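Local coordinates for protein taurine dioxygenase (Burkholderia xenovorans, PDB 5KEU) that probably acts as an iron- and 2-oxoglutarate-dependent dioxygenase of the TauD/TfdA family, possibly acting on taurine, at residues A156-K161 / R216-S221. Residues are numbered along the deposited sequence; the frame is centred on the assembly and turned at random.
Sequences ALAYEK and RVLYVS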
loop_
_atom_site.group_PDB
_atom_site.type_symbol
_atom_site.label_atom_id
_atom_site.label_comp_id
_atom_site.label_asym_id
_atom_site.label_seq_id
_atom_site.Cartn_x
_atom_site.Cartn_y
_atom_site.Cartn_z
ATOM N N ALA B 156 2.817 -11.336 -12.163
ATOM C CA ALA B 156 3.084 -11.379 -13.598
ATOM C C ALA B 156 3.775 -10.098 -14.040
ATOM O O ALA B 156 4.799 -10.130 -14.734
ATOM C CB ALA B 156 1.779 -11.587 -14.375
ATOM N N LEU B 157 3.231 -8.949 -13.616
ATOM C CA LEU B 157 3.877 -7.669 -13.873
ATOM C C LEU B 157 5.270 -7.613 -13.254
ATOM O O LEU B 157 6.219 -7.107 -13.874
ATOM C CB LEU B 157 3.002 -6.539 -13.312
ATOM C CG LEU B 157 3.526 -5.128 -13.487
ATOM C CD1 LEU B 157 3.634 -4.810 -14.977
ATOM C CD2 LEU B 157 2.584 -4.179 -12.771
ATOM N N ALA B 158 5.412 -8.104 -12.017
ATOM C CA ALA B 158 6.725 -8.105 -11.389
ATOM C C ALA B 158 7.753 -8.813 -12.266
ATOM O O ALA B 158 8.878 -8.328 -12.422
ATOM C CB ALA B 158 6.657 -8.749 -9.999
ATOM N N TYR B 159 7.388 -9.970 -12.837
ATOM C CA TYR B 159 8.310 -10.662 -13.735
ATOM C C TYR B 159 8.640 -9.790 -14.935
ATOM O O TYR B 159 9.809 -9.631 -15.309
ATOM C CB TYR B 159 7.702 -11.995 -14.204
ATOM C CG TYR B 159 8.555 -12.701 -15.249
ATOM C CD1 TYR B 159 8.336 -12.495 -16.617
ATOM C CD2 TYR B 159 9.583 -13.570 -14.869
ATOM C CE1 TYR B 159 9.133 -13.129 -17.578
ATOM C CE2 TYR B 159 10.381 -14.213 -15.821
ATOM C CZ TYR B 159 10.137 -13.999 -17.170
ATOM O OH TYR B 159 10.919 -14.633 -18.115
ATOM N N GLU B 160 7.610 -9.237 -15.577
ATOM C CA GLU B 160 7.839 -8.477 -16.797
ATOM C C GLU B 160 8.714 -7.265 -16.535
ATOM O O GLU B 160 9.455 -6.834 -17.428
ATOM C CB GLU B 160 6.504 -8.055 -17.413
ATOM C CG GLU B 160 5.669 -9.234 -17.931
ATOM C CD GLU B 160 6.337 -9.949 -19.107
ATOM O OE1 GLU B 160 7.041 -9.269 -19.896
ATOM O OE2 GLU B 160 6.161 -11.183 -19.243
ATOM N N LYS B 161 8.663 -6.722 -15.315
ATOM C CA LYS B 161 9.426 -5.520 -14.976
ATOM C C LYS B 161 10.853 -5.802 -14.526
ATOM O O LYS B 161 11.640 -4.852 -14.400
ATOM C CB LYS B 161 8.710 -4.720 -13.895
ATOM C CG LYS B 161 7.402 -4.095 -14.363
ATOM C CD LYS B 161 7.629 -2.923 -15.309
ATOM C CE LYS B 161 6.350 -2.120 -15.460
ATOM N NZ LYS B 161 6.597 -0.822 -16.149
ATOM N N ARG B 216 4.381 -15.600 -17.695
ATOM C CA ARG B 216 5.391 -15.906 -16.702
ATOM C C ARG B 216 5.151 -15.065 -15.458
ATOM O O ARG B 216 4.934 -13.856 -15.553
ATOM C CB ARG B 216 6.775 -15.642 -17.279
ATOM C CG ARG B 216 7.106 -16.708 -18.341
ATOM C CD ARG B 216 8.379 -16.445 -19.099
ATOM N NE ARG B 216 8.411 -17.338 -20.256
ATOM C CZ ARG B 216 9.520 -17.788 -20.827
ATOM N NH1 ARG B 216 10.703 -17.434 -20.352
ATOM N NH2 ARG B 216 9.440 -18.595 -21.870
ATOM N N VAL B 217 5.200 -15.714 -14.302
ATOM C CA VAL B 217 4.900 -15.108 -13.013
ATOM C C VAL B 217 6.118 -15.258 -12.115
ATOM O O VAL B 217 6.677 -16.354 -12.001
ATOM C CB VAL B 217 3.669 -15.774 -12.364
ATOM C CG1 VAL B 217 3.521 -15.336 -10.921
ATOM C CG2 VAL B 217 2.400 -15.485 -13.182
ATOM N N LEU B 218 6.509 -14.171 -11.455
ATOM C CA LEU B 218 7.635 -14.208 -10.528
ATOM C C LEU B 218 7.118 -14.808 -9.225
ATOM O O LEU B 218 6.595 -14.113 -8.356
ATOM C CB LEU B 218 8.220 -12.812 -10.332
ATOM C CG LEU B 218 9.462 -12.739 -9.442
ATOM C CD1 LEU B 218 10.597 -13.566 -10.083
ATOM C CD2 LEU B 218 9.893 -11.277 -9.255
ATOM N N TYR B 219 7.280 -16.128 -9.091
ATOM C CA TYR B 219 6.569 -16.926 -8.085
ATOM C C TYR B 219 7.342 -16.943 -6.761
ATOM O O TYR B 219 7.813 -17.976 -6.316
ATOM C CB TYR B 219 6.368 -18.344 -8.630
ATOM C CG TYR B 219 5.214 -19.138 -8.051
ATOM C CD1 TYR B 219 3.908 -18.666 -8.124
ATOM C CD2 TYR B 219 5.432 -20.380 -7.446
ATOM C CE1 TYR B 219 2.834 -19.416 -7.593
ATOM C CE2 TYR B 219 4.367 -21.141 -6.923
ATOM C CZ TYR B 219 3.078 -20.651 -7.004
ATOM O OH TYR B 219 2.019 -21.394 -6.503
ATOM N N VAL B 220 7.492 -15.775 -6.124
ATOM C CA VAL B 220 8.479 -15.651 -5.044
ATOM C C VAL B 220 7.857 -15.557 -3.650
ATOM O O VAL B 220 8.569 -15.241 -2.690
ATOM C CB VAL B 220 9.446 -14.480 -5.304
ATOM C CG1 VAL B 220 10.305 -14.805 -6.503
ATOM C CG2 VAL B 220 8.696 -13.171 -5.559
ATOM N N SER B 221 6.572 -15.869 -3.501
ATOM C CA SER B 221 5.878 -16.065 -2.214
ATOM C C SER B 221 6.720 -15.768 -0.965
ATOM O O SER B 221 7.274 -16.690 -0.349
ATOM C CB SER B 221 5.364 -17.513 -2.161
ATOM O OG SER B 221 4.411 -17.647 -1.125
HETATM O O HOH W 1 4.316 -12.167 -17.533
HETATM O O HOH W 2 5.222 -14.022 -20.100
#
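Y159 lays one face of its ring against the aliphatic part of R216, a CH-pi contact in which R216 CB sits 3.6 Å from the ring centroid, 18° off the normal and displaced toward the rim. With CG anti to its backbone N (chi1 174°), Y159 brings the ring under R216 CB, and the R216 chain, extended from CG to NE, slants across the face until its CD reaches Y159 OH at 3.3 Å. D171 joins the two polar ends: OD1 is hydrogen-bonded to Y159 OH, and OD2 forms a salt bridge with R216 NH1. The packing is also close where Y159 CB meets the strand backbone, 3.7 Å from L218 N. Ordinary methyl contacts continue from there: A158 CB meets the CD2 branch of L218, and A156 CB touches V217 CG2 at 4.1 Å. The segment axes approach to 5.6 Å, A156 and A158 presenting only methyl groups. Backbone bonding of V217 with R208 pairs strand 216-218 with strand 200-209, whose V207 touches both Y159 and R216. The polar margin is looser and bridged by water: water 1 lies 2.7 Å from both E160 OE2 and R216 O, while water 2 donates to E160 OE2 and accepts from R216 N at 3.0 Å. Helix 155-161, following directly on strand 150-154 of the four-stranded sheet, thus lies across strand 216-218 of another sheet at 92°, a helix-on-strand packing in the TauD/TfdA fold of the cupin clan, with the V217 side chain about 12 Å from that of H273 in the magnesium site.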